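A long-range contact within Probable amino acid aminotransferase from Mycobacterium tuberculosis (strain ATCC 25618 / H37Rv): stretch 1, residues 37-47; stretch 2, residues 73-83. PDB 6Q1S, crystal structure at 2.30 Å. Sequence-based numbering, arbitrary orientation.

Stretch 1 (37-47) LVRDGRACLVE
Stretch 2, residues 73-83: AVEVATQRWVA

A strand, tight turn and return segment (37-47) lie against one face of a continuous helix (73-83). Leu37 to Val38 is extended; a type I' turn from Arg39 to Arg42 reverses the chain. Arg39 N donates a hydrogen bond to Arg42 O (3.0 Å) at the turn, and further along Cys44 N donates one to Leu37 O (2.9 Å). Gly41, at phi/psi 89/1, suits glycine because a CB would jam against the preceding carbonyl O. The turn meets the later part of stretch 2: Gly41 and Val82 CA atoms are 5.5 Å apart, Arg42 and Thr78 CA atoms 6.3 Å. Contacts then step back along the helix, reaching Val74 at Val46, where a new helix begins after Leu45 at the N-cap.

No direct hydrogen bond joins the stretches; packing is mainly apolar. Val38 (chi1 t) sets CG1 3.9 Å from Trp81 CD1 and 4.1 Å from Val82 CG2, meeting the indole (chi1 t, chi2 -92°) obliquely. Val82, also t, brings CG2 to 3.5 Å from Gly41 CA. Thr78 adopts m, which lets OG1 donate to Val74 O (2.5 Å), satisfying the buried hydroxyl within its own helix, while CG2 packs 3.8 Å from Arg42 CA. Small Ala43 places CB 3.9 Å from Thr78 OG1; a water accepts from Ala43 N (2.6 Å) and donates weakly to Thr78 OG1 (3.4 Å). Val46 (t) and Val74 (m) both point CA-to-CB toward the other stretch, so two branched apolar side chains touch loosely, Val46 CG1 to Val74 CG2 at 4.2 Å, needing no polar partner.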

# COMPACT_ATOMS: atom_id res chain seq x y z
N LEU B 37 10.29 9.30 -17.68
CA LEU B 37 11.06 8.66 -18.74
C LEU B 37 12.09 9.64 -19.27
O LEU B 37 11.76 10.78 -19.61
CB LEU B 37 10.14 8.18 -19.86
CG LEU B 37 10.83 7.52 -21.07
CD1 LEU B 37 11.31 6.12 -20.72
CD2 LEU B 37 9.88 7.48 -22.25
N VAL B 38 13.34 9.20 -19.33
CA VAL B 38 14.41 9.97 -19.96
C VAL B 38 14.53 9.51 -21.41
O VAL B 38 14.83 8.35 -21.68
CB VAL B 38 15.74 9.80 -19.21
CG1 VAL B 38 16.87 10.45 -19.99
CG2 VAL B 38 15.65 10.39 -17.82
N ARG B 39 14.29 10.43 -22.34
CA ARG B 39 14.34 10.12 -23.76
C ARG B 39 14.98 11.28 -24.51
O ARG B 39 14.57 12.43 -24.34
CB ARG B 39 12.94 9.83 -24.32
CG ARG B 39 12.89 9.79 -25.84
CD ARG B 39 11.48 9.56 -26.36
NE ARG B 39 11.09 8.15 -26.32
CZ ARG B 39 9.98 7.66 -26.87
NH1 ARG B 39 9.15 8.46 -27.52
NH2 ARG B 39 9.71 6.37 -26.78
N ASP B 40 15.99 10.96 -25.32
CA ASP B 40 16.68 11.94 -26.17
C ASP B 40 17.23 13.10 -25.34
O ASP B 40 17.03 14.27 -25.65
CB ASP B 40 15.77 12.44 -27.29
CG ASP B 40 15.42 11.36 -28.29
OD1 ASP B 40 14.79 11.68 -29.32
OD2 ASP B 40 15.76 10.19 -28.04
N GLY B 41 17.93 12.75 -24.26
CA GLY B 41 18.72 13.71 -23.52
C GLY B 41 18.02 14.45 -22.41
O GLY B 41 18.66 15.28 -21.74
N ARG B 42 16.74 14.18 -22.15
CA ARG B 42 16.01 14.93 -21.14
C ARG B 42 14.88 14.08 -20.57
O ARG B 42 14.31 13.24 -21.26
CB ARG B 42 15.44 16.23 -21.72
CG ARG B 42 16.41 17.40 -21.70
CD ARG B 42 16.18 18.34 -22.87
NE ARG B 42 14.97 19.14 -22.70
CZ ARG B 42 14.47 19.94 -23.63
NH1 ARG B 42 13.37 20.63 -23.39
NH2 ARG B 42 15.08 20.04 -24.81
N ALA B 43 14.58 14.31 -19.30
CA ALA B 43 13.39 13.73 -18.70
C ALA B 43 12.14 14.41 -19.24
O ALA B 43 12.13 15.63 -19.47
CB ALA B 43 13.43 13.85 -17.18
N CYS B 44 11.09 13.63 -19.46
CA CYS B 44 9.90 14.11 -20.14
C CYS B 44 8.85 14.59 -19.15
O CYS B 44 8.55 13.90 -18.17
CB CYS B 44 9.32 13.00 -21.03
SG CYS B 44 10.50 12.35 -22.24
N LEU B 45 8.29 15.77 -19.41
CA LEU B 45 7.17 16.32 -18.66
C LEU B 45 7.49 16.41 -17.16
O LEU B 45 6.81 15.83 -16.32
CB LEU B 45 5.90 15.49 -18.89
CG LEU B 45 5.46 15.32 -20.35
CD1 LEU B 45 4.29 14.36 -20.42
CD2 LEU B 45 5.10 16.66 -20.97
N VAL B 46 8.54 17.17 -16.85
CA VAL B 46 8.97 17.30 -15.46
C VAL B 46 7.91 18.02 -14.64
O VAL B 46 7.55 17.57 -13.54
CB VAL B 46 10.33 18.01 -15.38
CG1 VAL B 46 10.75 18.20 -13.94
CG2 VAL B 46 11.38 17.23 -16.15
N GLU B 47 7.39 19.13 -15.16
CA GLU B 47 6.43 19.93 -14.39
C GLU B 47 5.16 19.15 -14.08
O GLU B 47 4.66 19.22 -12.95
CB GLU B 47 6.10 21.22 -15.15
CG GLU B 47 7.27 22.17 -15.29
CD GLU B 47 7.95 22.46 -13.96
OE1 GLU B 47 9.19 22.37 -13.89
OE2 GLU B 47 7.24 22.76 -12.98
N ALA B 73 17.73 18.20 -8.58
CA ALA B 73 18.08 16.79 -8.43
C ALA B 73 17.76 16.00 -9.70
O ALA B 73 18.52 15.12 -10.10
CB ALA B 73 17.34 16.19 -7.23
N VAL B 74 16.63 16.31 -10.35
CA VAL B 74 16.30 15.63 -11.60
C VAL B 74 17.25 16.06 -12.71
O VAL B 74 17.67 15.24 -13.54
CB VAL B 74 14.82 15.86 -11.98
CG1 VAL B 74 13.92 15.42 -10.84
CG2 VAL B 74 14.54 17.30 -12.36
N GLU B 75 17.61 17.35 -12.75
CA GLU B 75 18.51 17.83 -13.80
C GLU B 75 19.91 17.23 -13.64
O GLU B 75 20.55 16.87 -14.63
CB GLU B 75 18.57 19.35 -13.77
CG GLU B 75 19.56 19.94 -14.76
CD GLU B 75 19.03 19.97 -16.17
OE1 GLU B 75 17.82 19.71 -16.36
OE2 GLU B 75 19.81 20.26 -17.10
N VAL B 76 20.38 17.12 -12.40
CA VAL B 76 21.68 16.51 -12.15
C VAL B 76 21.65 15.03 -12.53
O VAL B 76 22.55 14.53 -13.21
CB VAL B 76 22.09 16.70 -10.68
CG1 VAL B 76 23.22 15.75 -10.31
CG2 VAL B 76 22.51 18.15 -10.43
N ALA B 77 20.60 14.33 -12.11
CA ALA B 77 20.48 12.91 -12.44
C ALA B 77 20.29 12.70 -13.93
O ALA B 77 20.81 11.73 -14.50
CB ALA B 77 19.32 12.29 -11.65
N THR B 78 19.54 13.59 -14.59
CA THR B 78 19.34 13.47 -16.03
C THR B 78 20.65 13.59 -16.79
O THR B 78 20.98 12.75 -17.63
CB THR B 78 18.34 14.52 -16.51
OG1 THR B 78 17.09 14.34 -15.83
CG2 THR B 78 18.11 14.40 -18.01
N GLN B 79 21.43 14.65 -16.50
CA GLN B 79 22.68 14.85 -17.21
C GLN B 79 23.69 13.74 -16.92
O GLN B 79 24.56 13.46 -17.75
CB GLN B 79 23.29 16.20 -16.83
CG GLN B 79 22.50 17.40 -17.29
CD GLN B 79 23.04 18.69 -16.72
OE1 GLN B 79 24.21 18.77 -16.34
NE2 GLN B 79 22.20 19.71 -16.65
N ARG B 80 23.58 13.11 -15.75
CA ARG B 80 24.47 11.99 -15.44
C ARG B 80 24.09 10.75 -16.23
O ARG B 80 24.97 9.99 -16.67
CB ARG B 80 24.43 11.70 -13.94
CG ARG B 80 25.41 10.64 -13.50
CD ARG B 80 26.54 11.24 -12.69
NE ARG B 80 27.39 10.20 -12.11
CZ ARG B 80 28.22 10.39 -11.09
NH1 ARG B 80 28.95 9.39 -10.63
NH2 ARG B 80 28.31 11.59 -10.52
N TRP B 81 22.79 10.52 -16.43
CA TRP B 81 22.36 9.36 -17.20
C TRP B 81 22.62 9.55 -18.69
O TRP B 81 23.09 8.62 -19.37
CB TRP B 81 20.87 9.09 -16.96
CG TRP B 81 20.34 7.93 -17.74
CD1 TRP B 81 19.75 7.98 -18.97
CD2 TRP B 81 20.33 6.55 -17.34
NE1 TRP B 81 19.39 6.71 -19.37
CE2 TRP B 81 19.73 5.82 -18.39
CE3 TRP B 81 20.77 5.87 -16.21
CZ2 TRP B 81 19.56 4.44 -18.33
CZ3 TRP B 81 20.61 4.50 -16.15
CH2 TRP B 81 20.01 3.80 -17.21
N VAL B 82 22.32 10.74 -19.22
CA VAL B 82 22.53 10.98 -20.65
C VAL B 82 24.01 10.90 -21.00
O VAL B 82 24.38 10.43 -22.08
CB VAL B 82 21.92 12.35 -21.04
CG1 VAL B 82 22.20 12.66 -22.50
CG2 VAL B 82 20.43 12.36 -20.75
N ALA B 83 24.87 11.35 -20.08
CA ALA B 83 26.31 11.22 -20.30
C ALA B 83 26.75 9.77 -20.26
O ALA B 83 27.70 9.39 -20.96
CB ALA B 83 27.08 12.04 -19.27
O HOH W 1 15.30 16.37 -17.86